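Local coordinates for YCAC GENE product (Escherichia coli, PDB 1YAC), which is probably a hydrolase of unknown specificity, an octameric member of the isochorismatase family built as a three-layer alpha-beta-alpha sandwich, at residues I110-E116 with A139-F143. Residues are numbered along the deposited sequence; the frame is centred on the assembly and turned at random.
Sequences IAGVVTE and ASGTF
T142 OG1 has two hydrogen-bond partners: it donates to E116 OE1 at 2.6 Å, meeting the carboxylate on its syn side, and is also bonded to T147 OG1. OG1 stands anti to the backbone N (chi1 -179°), which turns it to the carboxylate, while the E116 chain bends at chi2 to come across it. The other oxygen, E116 OE2, lies in the plane of the F143 ring, at its edge, 3.3 Å from CE2; F143 also stacks edge-to-face with F166 of a second subunit. With an alanine at E116 the T142 hydroxyl would probably lose its carboxylate acceptor, keeping T147, and a gap would open beside the F143 ring edge. Toward strand 107-112 most bonds involve backbone atoms. G141 N bonds to G112 O, and T115 N, in the first turn of helix 115-128, reaches G141 O at 2.9 Å from above the carbonyl plane, just past the cis peptide V113-V114. G112 N donates to S140 OG, which is also bonded to V136 O, and a water bridges T115 OG1 to S140 O. Adjacent parallel strands 107-112 and 132-136, linked through helix 115-128, form a beta-alpha-beta crossover; the contact joins the segments following their C-terminal ends, the second leading into helix 145-158.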
ATOM      1  N   ILE A 110     -12.973 -24.235   9.792  1.00  8.10           N
ATOM      2  CA  ILE A 110     -11.647 -24.642   9.348  1.00  7.74           C
ATOM      3  C   ILE A 110     -10.640 -23.507   9.203  1.00  7.97           C
ATOM      4  O   ILE A 110     -10.974 -22.434   8.699  1.00  7.01           O
ATOM      5  CB  ILE A 110     -11.749 -25.357   7.982  1.00  9.21           C
ATOM      6  CG1 ILE A 110     -12.867 -26.400   8.008  1.00 12.85           C
ATOM      7  CG2 ILE A 110     -10.423 -26.042   7.642  1.00  9.18           C
ATOM      8  CD1 ILE A 110     -13.078 -27.135   6.667  1.00 14.10           C
ATOM      9  N   ALA A 111      -9.399 -23.772   9.616  1.00  7.06           N
ATOM     10  CA  ALA A 111      -8.309 -22.799   9.502  1.00  6.26           C
ATOM     11  C   ALA A 111      -7.022 -23.600   9.376  1.00  7.30           C
ATOM     12  O   ALA A 111      -6.965 -24.747   9.822  1.00  7.72           O
ATOM     13  CB  ALA A 111      -8.261 -21.898  10.722  1.00  5.50           C
ATOM     14  N   GLY A 112      -5.981 -23.003   8.801  1.00  8.02           N
ATOM     15  CA  GLY A 112      -4.732 -23.727   8.630  1.00  8.65           C
ATOM     16  C   GLY A 112      -3.780 -23.069   7.648  1.00  9.65           C
ATOM     17  O   GLY A 112      -3.982 -21.915   7.267  1.00  8.59           O
ATOM     18  N   VAL A 113      -2.718 -23.778   7.267  1.00 10.49           N
ATOM     19  CA  VAL A 113      -1.752 -23.227   6.325  1.00 10.75           C
ATOM     20  C   VAL A 113      -1.238 -24.302   5.371  1.00 10.23           C
ATOM     21  O   VAL A 113      -1.109 -25.463   5.761  1.00  9.44           O
ATOM     22  CB  VAL A 113      -0.573 -22.416   7.024  1.00 14.63           C
ATOM     23  CG1 VAL A 113      -0.669 -22.424   8.536  1.00 13.57           C
ATOM     24  CG2 VAL A 113       0.808 -22.853   6.536  1.00 13.96           C
ATOM     25  N   VAL A 114      -1.126 -24.002   4.077  1.00  8.74           N
ATOM     26  CA  VAL A 114      -1.453 -22.722   3.437  1.00  8.91           C
ATOM     27  C   VAL A 114      -2.931 -22.695   3.052  1.00  8.40           C
ATOM     28  O   VAL A 114      -3.532 -23.719   2.736  1.00  8.54           O
ATOM     29  CB  VAL A 114      -0.549 -22.385   2.218  1.00  9.19           C
ATOM     30  CG1 VAL A 114       0.903 -22.238   2.675  1.00  8.21           C
ATOM     31  CG2 VAL A 114      -0.675 -23.421   1.117  1.00  7.91           C
ATOM     32  N   THR A 115      -3.500 -21.501   3.079  1.00  7.41           N
ATOM     33  CA  THR A 115      -4.930 -21.282   2.754  1.00  8.42           C
ATOM     34  C   THR A 115      -5.482 -22.002   1.530  1.00  7.52           C
ATOM     35  O   THR A 115      -6.473 -22.718   1.628  1.00  7.28           O
ATOM     36  CB  THR A 115      -5.258 -19.755   2.642  1.00  9.73           C
ATOM     37  OG1 THR A 115      -4.587 -19.050   3.659  1.00 10.80           O
ATOM     38  CG2 THR A 115      -6.704 -19.488   2.811  1.00  8.36           C
ATOM     39  N   GLU A 116      -4.756 -21.905   0.412  1.00  7.14           N
ATOM     40  CA  GLU A 116      -5.220 -22.477  -0.861  1.00  6.44           C
ATOM     41  C   GLU A 116      -5.022 -24.000  -1.017  1.00  6.94           C
ATOM     42  O   GLU A 116      -5.465 -24.581  -2.008  1.00  6.99           O
ATOM     43  CB  GLU A 116      -4.592 -21.745  -2.043  1.00  6.66           C
ATOM     44  CG  GLU A 116      -3.108 -22.103  -2.328  1.00  6.04           C
ATOM     45  CD  GLU A 116      -2.099 -21.311  -1.498  1.00  7.00           C
ATOM     46  OE1 GLU A 116      -2.448 -20.831  -0.401  1.00  7.13           O
ATOM     47  OE2 GLU A 116      -0.943 -21.179  -1.953  1.00  6.81           O
ATOM     48  N   ALA A 139      -7.188 -16.656  10.367  1.00  7.82           N
ATOM     49  CA  ALA A 139      -6.401 -17.634  11.121  1.00  7.41           C
ATOM     50  C   ALA A 139      -5.814 -18.676  10.139  1.00  7.57           C
ATOM     51  O   ALA A 139      -5.362 -19.751  10.545  1.00  7.40           O
ATOM     52  CB  ALA A 139      -7.243 -18.318  12.196  1.00  6.23           C
ATOM     53  N   SER A 140      -5.890 -18.367   8.845  1.00  6.82           N
ATOM     54  CA  SER A 140      -5.354 -19.214   7.778  1.00  6.77           C
ATOM     55  C   SER A 140      -4.334 -18.336   7.068  1.00  6.57           C
ATOM     56  O   SER A 140      -4.572 -17.144   6.900  1.00  6.80           O
ATOM     57  CB  SER A 140      -6.460 -19.624   6.809  1.00  7.19           C
ATOM     58  OG  SER A 140      -7.447 -20.399   7.482  1.00  8.21           O
ATOM     59  N   GLY A 141      -3.189 -18.899   6.693  1.00  6.65           N
ATOM     60  CA  GLY A 141      -2.164 -18.079   6.066  1.00  6.34           C
ATOM     61  C   GLY A 141      -1.579 -18.650   4.799  1.00  6.95           C
ATOM     62  O   GLY A 141      -1.601 -19.870   4.580  1.00  7.28           O
ATOM     63  N   THR A 142      -1.037 -17.780   3.957  1.00  5.36           N
ATOM     64  CA  THR A 142      -0.464 -18.230   2.704  1.00  5.83           C
ATOM     65  C   THR A 142       0.637 -17.287   2.234  1.00  7.08           C
ATOM     66  O   THR A 142       1.015 -16.350   2.958  1.00  7.21           O
ATOM     67  CB  THR A 142      -1.573 -18.407   1.625  1.00  5.27           C
ATOM     68  OG1 THR A 142      -0.997 -18.876   0.398  1.00  6.34           O
ATOM     69  CG2 THR A 142      -2.327 -17.092   1.400  1.00  6.27           C
ATOM     70  N   PHE A 143       1.151 -17.545   1.033  1.00  6.90           N
ATOM     71  CA  PHE A 143       2.243 -16.771   0.453  1.00  7.53           C
ATOM     72  C   PHE A 143       1.996 -15.269   0.278  1.00  7.48           C
ATOM     73  O   PHE A 143       2.799 -14.451   0.724  1.00  6.73           O
ATOM     74  CB  PHE A 143       2.647 -17.363  -0.911  1.00  6.63           C
ATOM     75  CG  PHE A 143       2.967 -18.831  -0.867  1.00  8.03           C
ATOM     76  CD1 PHE A 143       4.236 -19.277  -0.482  1.00  7.23           C
ATOM     77  CD2 PHE A 143       1.989 -19.779  -1.180  1.00  7.50           C
ATOM     78  CE1 PHE A 143       4.523 -20.643  -0.401  1.00  7.64           C
ATOM     79  CE2 PHE A 143       2.262 -21.150  -1.101  1.00  7.40           C
ATOM     80  CZ  PHE A 143       3.529 -21.582  -0.711  1.00  9.18           C
TER
HETATM   81  O   HOH W   1      -4.484 -16.394   4.121  1.00  4.25           O